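Local coordinates for ssDNA binding protein (PDB 4PSN) that binds single-stranded DNA, which its assembled subunits probably entrap in a system of tunnels running between them, at residues C[19-24]-C[48-53]; C[27-32]-C[36-41]. One frame throughout, in Å; residues are numbered along the deposited sequence.

Contact 1: residues C[19-24]-C[48-53]; sequences DKVRRV and GNLNRV
The side-chain amide of Asn-51 ties its own helix to the one carrying Val-21: ND2 donates to the carbonyl oxygen of Ala-18, the residue just before segment 19-24, while OD1 lies against the valine. That oxygen sits 3.3 Å from Val-21 CB and 3.4 Å from Val-21 CG1, buried against an apolar surface, with no hydrogen-bonding partner in the model. The amide reaches this place because its CG stands anti to the carbonyl carbon, chi1 -80°, and the asparagine and valine side chains run past one another in opposite senses. Exchanging Asn-51 for an alanine would probably cost the Ala-18 carbonyl its side-chain donor and open a gap alongside Val-21. These residues join two antiparallel helices, 17-28 and 40-61, whose local axes approach to 9.6 Å at 153°, and which lie together on the three-stranded antiparallel sheet of the N-terminal region. Nearer that sheet the two segments meet through apolar groups. Val-21 CG1, anti to its backbone nitrogen with chi1 164°, meets Leu-50 CD2 at 4.0 Å, the two side chains crossing nearly perpendicularly. Leu-50 continues onto Phe-85 and Phe-87 of strand 83-97, and Val-21 onto Thr-9 of strand 6-13. Beside the asparagine, Arg-22 adds a small share: its side chain packs on Ala-44, and its NH2 goes on to the carbonyl oxygen of Asn-203 of the second subunit. The same neighbour reaches helix 40-61 at Gly-48, whose carbonyl oxygen is hydrogen-bonded to its Thr-170 OG1.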
loop_
_atom_site.group_PDB
_atom_site.type_symbol
_atom_site.label_atom_id
_atom_site.label_comp_id
_atom_site.label_asym_id
_atom_site.label_seq_id
_atom_site.Cartn_x
_atom_site.Cartn_y
_atom_site.Cartn_z
ATOM N N ASP C 19 -4.965 -2.661 -14.689
ATOM C CA ASP C 19 -3.748 -3.199 -14.113
ATOM C C ASP C 19 -3.871 -3.442 -12.610
ATOM O O ASP C 19 -3.240 -4.343 -12.087
ATOM C CB ASP C 19 -2.539 -2.319 -14.454
ATOM C CG ASP C 19 -2.087 -2.498 -15.909
ATOM O OD1 ASP C 19 -2.608 -3.422 -16.579
ATOM O OD2 ASP C 19 -1.232 -1.717 -16.376
ATOM N N LYS C 20 -4.700 -2.655 -11.923
ATOM C CA LYS C 20 -4.942 -2.905 -10.504
ATOM C C LYS C 20 -5.680 -4.228 -10.360
ATOM O O LYS C 20 -5.330 -5.073 -9.532
ATOM C CB LYS C 20 -5.757 -1.760 -9.887
ATOM C CG LYS C 20 -5.889 -1.823 -8.365
ATOM C CD LYS C 20 -4.528 -1.998 -7.699
ATOM C CE LYS C 20 -4.472 -1.428 -6.290
ATOM N NZ LYS C 20 -4.003 -0.004 -6.309
ATOM N N VAL C 21 -6.707 -4.406 -11.183
ATOM C CA VAL C 21 -7.482 -5.636 -11.187
ATOM C C VAL C 21 -6.576 -6.845 -11.437
ATOM O O VAL C 21 -6.627 -7.825 -10.708
ATOM C CB VAL C 21 -8.616 -5.575 -12.242
ATOM C CG1 VAL C 21 -9.158 -6.963 -12.526
ATOM C CG2 VAL C 21 -9.738 -4.654 -11.751
ATOM N N ARG C 22 -5.743 -6.760 -12.465
ATOM C CA ARG C 22 -4.838 -7.852 -12.821
ATOM C C ARG C 22 -3.839 -8.113 -11.694
ATOM O O ARG C 22 -3.608 -9.249 -11.313
ATOM C CB ARG C 22 -4.089 -7.505 -14.111
ATOM C CG ARG C 22 -3.184 -8.622 -14.667
ATOM C CD ARG C 22 -2.483 -8.177 -15.960
ATOM N NE ARG C 22 -2.139 -9.318 -16.816
ATOM C CZ ARG C 22 -0.981 -9.958 -16.758
ATOM N NH1 ARG C 22 -0.059 -9.571 -15.887
ATOM N NH2 ARG C 22 -0.746 -10.985 -17.558
ATOM N N ARG C 23 -3.246 -7.064 -11.148
ATOM C CA ARG C 23 -2.237 -7.264 -10.110
ATOM C C ARG C 23 -2.788 -7.873 -8.822
ATOM O O ARG C 23 -2.153 -8.741 -8.217
ATOM C CB ARG C 23 -1.485 -5.961 -9.826
ATOM C CG ARG C 23 -0.541 -5.602 -10.962
ATOM C CD ARG C 23 0.100 -4.242 -10.768
ATOM N NE ARG C 23 0.893 -3.861 -11.934
ATOM C CZ ARG C 23 1.326 -2.627 -12.173
ATOM N NH1 ARG C 23 1.039 -1.650 -11.324
ATOM N NH2 ARG C 23 2.038 -2.369 -13.259
ATOM N N VAL C 24 -3.966 -7.414 -8.405
ATOM C CA VAL C 24 -4.606 -7.942 -7.212
ATOM C C VAL C 24 -4.999 -9.419 -7.400
ATOM O O VAL C 24 -4.836 -10.237 -6.490
ATOM C CB VAL C 24 -5.839 -7.094 -6.816
ATOM C CG1 VAL C 24 -6.640 -7.775 -5.706
ATOM C CG2 VAL C 24 -5.412 -5.671 -6.402
ATOM N N GLY C 48 -8.270 -10.569 -17.598
ATOM C CA GLY C 48 -8.528 -9.912 -18.870
ATOM C C GLY C 48 -10.002 -9.869 -19.244
ATOM O O GLY C 48 -10.512 -8.834 -19.692
ATOM N N ASN C 49 -10.689 -10.995 -19.082
ATOM C CA ASN C 49 -12.139 -11.045 -19.265
ATOM C C ASN C 49 -12.891 -10.101 -18.332
ATOM O O ASN C 49 -13.823 -9.408 -18.753
ATOM C CB ASN C 49 -12.663 -12.468 -19.032
ATOM C CG ASN C 49 -12.231 -13.437 -20.118
ATOM O OD1 ASN C 49 -11.853 -13.023 -21.217
ATOM N ND2 ASN C 49 -12.285 -14.735 -19.817
ATOM N N LEU C 50 -12.522 -10.091 -17.054
ATOM C CA LEU C 50 -13.167 -9.168 -16.135
ATOM C C LEU C 50 -12.911 -7.746 -16.620
ATOM O O LEU C 50 -13.820 -6.926 -16.657
ATOM C CB LEU C 50 -12.652 -9.355 -14.705
ATOM C CG LEU C 50 -13.257 -8.440 -13.633
ATOM C CD1 LEU C 50 -14.771 -8.556 -13.625
ATOM C CD2 LEU C 50 -12.665 -8.763 -12.235
ATOM N N ASN C 51 -11.672 -7.454 -17.007
ATOM C CA ASN C 51 -11.336 -6.102 -17.428
ATOM C C ASN C 51 -12.141 -5.683 -18.649
ATOM O O ASN C 51 -12.538 -4.525 -18.773
ATOM C CB ASN C 51 -9.837 -5.964 -17.671
ATOM C CG ASN C 51 -9.068 -5.769 -16.374
ATOM O OD1 ASN C 51 -9.621 -5.258 -15.401
ATOM N ND2 ASN C 51 -7.803 -6.179 -16.349
ATOM N N ARG C 52 -12.401 -6.642 -19.534
ATOM C CA ARG C 52 -13.146 -6.361 -20.762
ATOM C C ARG C 52 -14.547 -5.898 -20.403
ATOM O O ARG C 52 -15.058 -4.903 -20.939
ATOM C CB ARG C 52 -13.193 -7.611 -21.645
ATOM C CG ARG C 52 -13.781 -7.395 -23.034
ATOM C CD ARG C 52 -15.275 -7.569 -23.053
ATOM N NE ARG C 52 -15.806 -7.404 -24.407
ATOM C CZ ARG C 52 -16.122 -6.229 -24.946
ATOM N NH1 ARG C 52 -16.596 -6.171 -26.190
ATOM N NH2 ARG C 52 -15.971 -5.111 -24.239
ATOM N N VAL C 53 -15.162 -6.619 -19.474
ATOM C CA VAL C 53 -16.496 -6.288 -19.000
ATOM C C VAL C 53 -16.526 -4.949 -18.272
ATOM O O VAL C 53 -17.435 -4.136 -18.478
ATOM C CB VAL C 53 -16.998 -7.388 -18.069
ATOM C CG1 VAL C 53 -18.148 -6.891 -17.228
ATOM C CG2 VAL C 53 -17.382 -8.616 -18.893
#

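Contact 2: residues C[27-32]-C[36-41]; sequences AQLRDA and GELSNK
Leu-38 lays its CD1 methyl against two apolar groups of segment 27-32, 3.9 Å from Ala-32 CB and 4.0 Å from Leu-29 CD1. The leucine can reach both because its CG is anti to the carbonyl carbon, chi1 -69°. Next to this cluster the Leu-38 backbone nitrogen donates to Ala-32 O over 3.0 Å, bent to 147° at the hydrogen and coming from well out of the carbonyl plane. Ala-32 O is also hydrogen-bonded to Ser-35 OG, which gives this carbonyl a second partner. The turn ends helix 30-34 in a Schellman motif: Gly-36 takes a phi of 93°, at which a side chain would press on the preceding carbonyl oxygen. The chain then enters helix 40-61 through Ser-39, an N-cap whose hydroxyl caps a backbone nitrogen of the first turn while Asp-42 OD2 accepts from Ser-39 N, the reciprocal pattern of a capping box. Glu-37 CB lies 3.3 Å from Ala-32 O, and the chain, extended beyond CG, brings OE2 to 4.1 Å from Ala-32 CB. Both leucines rest on Val-78 of strand 69-78 and Ile-83 of strand 83-97, while Met-3 of the third subunit packs against Leu-29, Ala-32 and Glu-37.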
loop_
_atom_site.group_PDB
_atom_site.type_symbol
_atom_site.label_atom_id
_atom_site.label_comp_id
_atom_site.label_asym_id
_atom_site.label_seq_id
_atom_site.Cartn_x
_atom_site.Cartn_y
_atom_site.Cartn_z
ATOM N N ALA C 27 -1.926 -11.528 -7.144
ATOM C CA ALA C 27 -1.446 -11.590 -5.762
ATOM C C ALA C 27 -2.276 -12.569 -4.941
ATOM O O ALA C 27 -1.733 -13.335 -4.143
ATOM C CB ALA C 27 -1.461 -10.217 -5.120
ATOM N N GLN C 28 -3.590 -12.551 -5.148
ATOM C CA GLN C 28 -4.492 -13.412 -4.398
ATOM C C GLN C 28 -4.399 -14.877 -4.812
ATOM O O GLN C 28 -4.699 -15.767 -4.023
ATOM C CB GLN C 28 -5.945 -12.933 -4.535
ATOM C CG GLN C 28 -6.232 -11.584 -3.863
ATOM C CD GLN C 28 -7.711 -11.289 -3.800
ATOM O OE1 GLN C 28 -8.508 -11.938 -4.471
ATOM N NE2 GLN C 28 -8.092 -10.323 -2.975
ATOM N N LEU C 29 -3.995 -15.124 -6.055
ATOM C CA LEU C 29 -3.994 -16.477 -6.596
ATOM C C LEU C 29 -2.572 -17.008 -6.801
ATOM O O LEU C 29 -2.359 -18.003 -7.495
ATOM C CB LEU C 29 -4.761 -16.510 -7.914
ATOM C CG LEU C 29 -6.260 -16.195 -7.797
ATOM C CD1 LEU C 29 -6.927 -16.280 -9.169
ATOM C CD2 LEU C 29 -6.957 -17.119 -6.787
ATOM N N ARG C 30 -1.602 -16.328 -6.203
ATOM C CA ARG C 30 -0.202 -16.726 -6.316
ATOM C C ARG C 30 0.029 -18.166 -5.842
ATOM O O ARG C 30 0.767 -18.922 -6.475
ATOM C CB ARG C 30 0.689 -15.763 -5.539
ATOM C CG ARG C 30 2.160 -15.887 -5.889
ATOM C CD ARG C 30 2.887 -14.556 -5.756
ATOM N NE ARG C 30 2.361 -13.545 -6.673
ATOM C CZ ARG C 30 2.879 -13.259 -7.867
ATOM N NH1 ARG C 30 3.954 -13.901 -8.313
ATOM N NH2 ARG C 30 2.319 -12.319 -8.619
ATOM N N ASP C 31 -0.611 -18.542 -4.739
ATOM C CA ASP C 31 -0.450 -19.880 -4.184
ATOM C C ASP C 31 -1.130 -20.952 -5.032
ATOM O O ASP C 31 -0.587 -22.044 -5.219
ATOM C CB ASP C 31 -0.987 -19.933 -2.753
ATOM C CG ASP C 31 -0.113 -19.176 -1.773
ATOM O OD1 ASP C 31 0.395 -18.093 -2.132
ATOM O OD2 ASP C 31 0.073 -19.671 -0.643
ATOM N N ALA C 32 -2.326 -20.644 -5.528
ATOM C CA ALA C 32 -3.038 -21.577 -6.388
ATOM C C ALA C 32 -2.207 -21.870 -7.632
ATOM O O ALA C 32 -2.220 -22.982 -8.146
ATOM C CB ALA C 32 -4.397 -21.021 -6.774
ATOM N N GLY C 36 0.014 -25.520 -8.714
ATOM C CA GLY C 36 -0.403 -26.239 -9.904
ATOM C C GLY C 36 -1.912 -26.282 -10.083
ATOM O O GLY C 36 -2.421 -26.808 -11.074
ATOM N N GLU C 37 -2.635 -25.716 -9.126
ATOM C CA GLU C 37 -4.092 -25.671 -9.196
ATOM C C GLU C 37 -4.579 -24.778 -10.345
ATOM O O GLU C 37 -5.635 -25.024 -10.937
ATOM C CB GLU C 37 -4.658 -25.172 -7.865
ATOM C CG GLU C 37 -6.167 -25.269 -7.747
ATOM C CD GLU C 37 -6.660 -24.931 -6.351
ATOM O OE1 GLU C 37 -7.894 -24.909 -6.141
ATOM O OE2 GLU C 37 -5.811 -24.688 -5.464
ATOM N N LEU C 38 -3.808 -23.732 -10.632
ATOM C CA LEU C 38 -4.091 -22.809 -11.725
ATOM C C LEU C 38 -2.799 -22.464 -12.448
ATOM O O LEU C 38 -1.718 -22.504 -11.861
ATOM C CB LEU C 38 -4.704 -21.512 -11.192
ATOM C CG LEU C 38 -6.114 -21.519 -10.597
ATOM C CD1 LEU C 38 -6.402 -20.162 -9.983
ATOM C CD2 LEU C 38 -7.177 -21.900 -11.643
ATOM N N SER C 39 -2.910 -22.101 -13.721
ATOM C CA SER C 39 -1.757 -21.607 -14.463
ATOM C C SER C 39 -1.790 -20.087 -14.527
ATOM O O SER C 39 -2.839 -19.468 -14.317
ATOM C CB SER C 39 -1.776 -22.159 -15.882
ATOM O OG SER C 39 -2.890 -21.646 -16.584
ATOM N N ASN C 40 -0.641 -19.489 -14.822
ATOM C CA ASN C 40 -0.576 -18.063 -15.057
ATOM C C ASN C 40 -1.587 -17.668 -16.126
ATOM O O ASN C 40 -2.215 -16.618 -16.034
ATOM C CB ASN C 40 0.830 -17.642 -15.476
ATOM C CG ASN C 40 1.805 -17.644 -14.320
ATOM O OD1 ASN C 40 1.511 -17.138 -13.230
ATOM N ND2 ASN C 40 2.982 -18.212 -14.550
ATOM N N LYS C 41 -1.751 -18.531 -17.127
ATOM C CA LYS C 41 -2.660 -18.270 -18.239
ATOM C C LYS C 41 -4.102 -18.150 -17.761
ATOM O O LYS C 41 -4.821 -17.236 -18.172
ATOM C CB LYS C 41 -2.553 -19.376 -19.292
ATOM C CG LYS C 41 -3.396 -19.136 -20.532
ATOM C CD LYS C 41 -3.118 -20.196 -21.597
ATOM C CE LYS C 41 -3.796 -19.853 -22.921
ATOM N NZ LYS C 41 -3.429 -20.789 -24.029
#

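In the fold
Contact 2 is nested within the loop that contact 1 closes, and their centres lie about 15 Å apart. Both draw on helices 17-28 and 40-61, but contact 1 joins them midway, whereas contact 2 sits at the turn where the chain reverses and also takes in the short helix 30-34. Each has buried side chains that touch the N-terminal sheet; contact 2 has the more exposed edge, at Gly-36. Their chemistry differs accordingly: between the helices it is mainly side chains that meet, and the hydrogen bond of Asn-51 goes to Ala-18 just outside segment 19-24, whereas at the turn a backbone bond accompanies the leucine cluster. They also face different neighbours, mainly the second subunit for contact 1 and the third for contact 2.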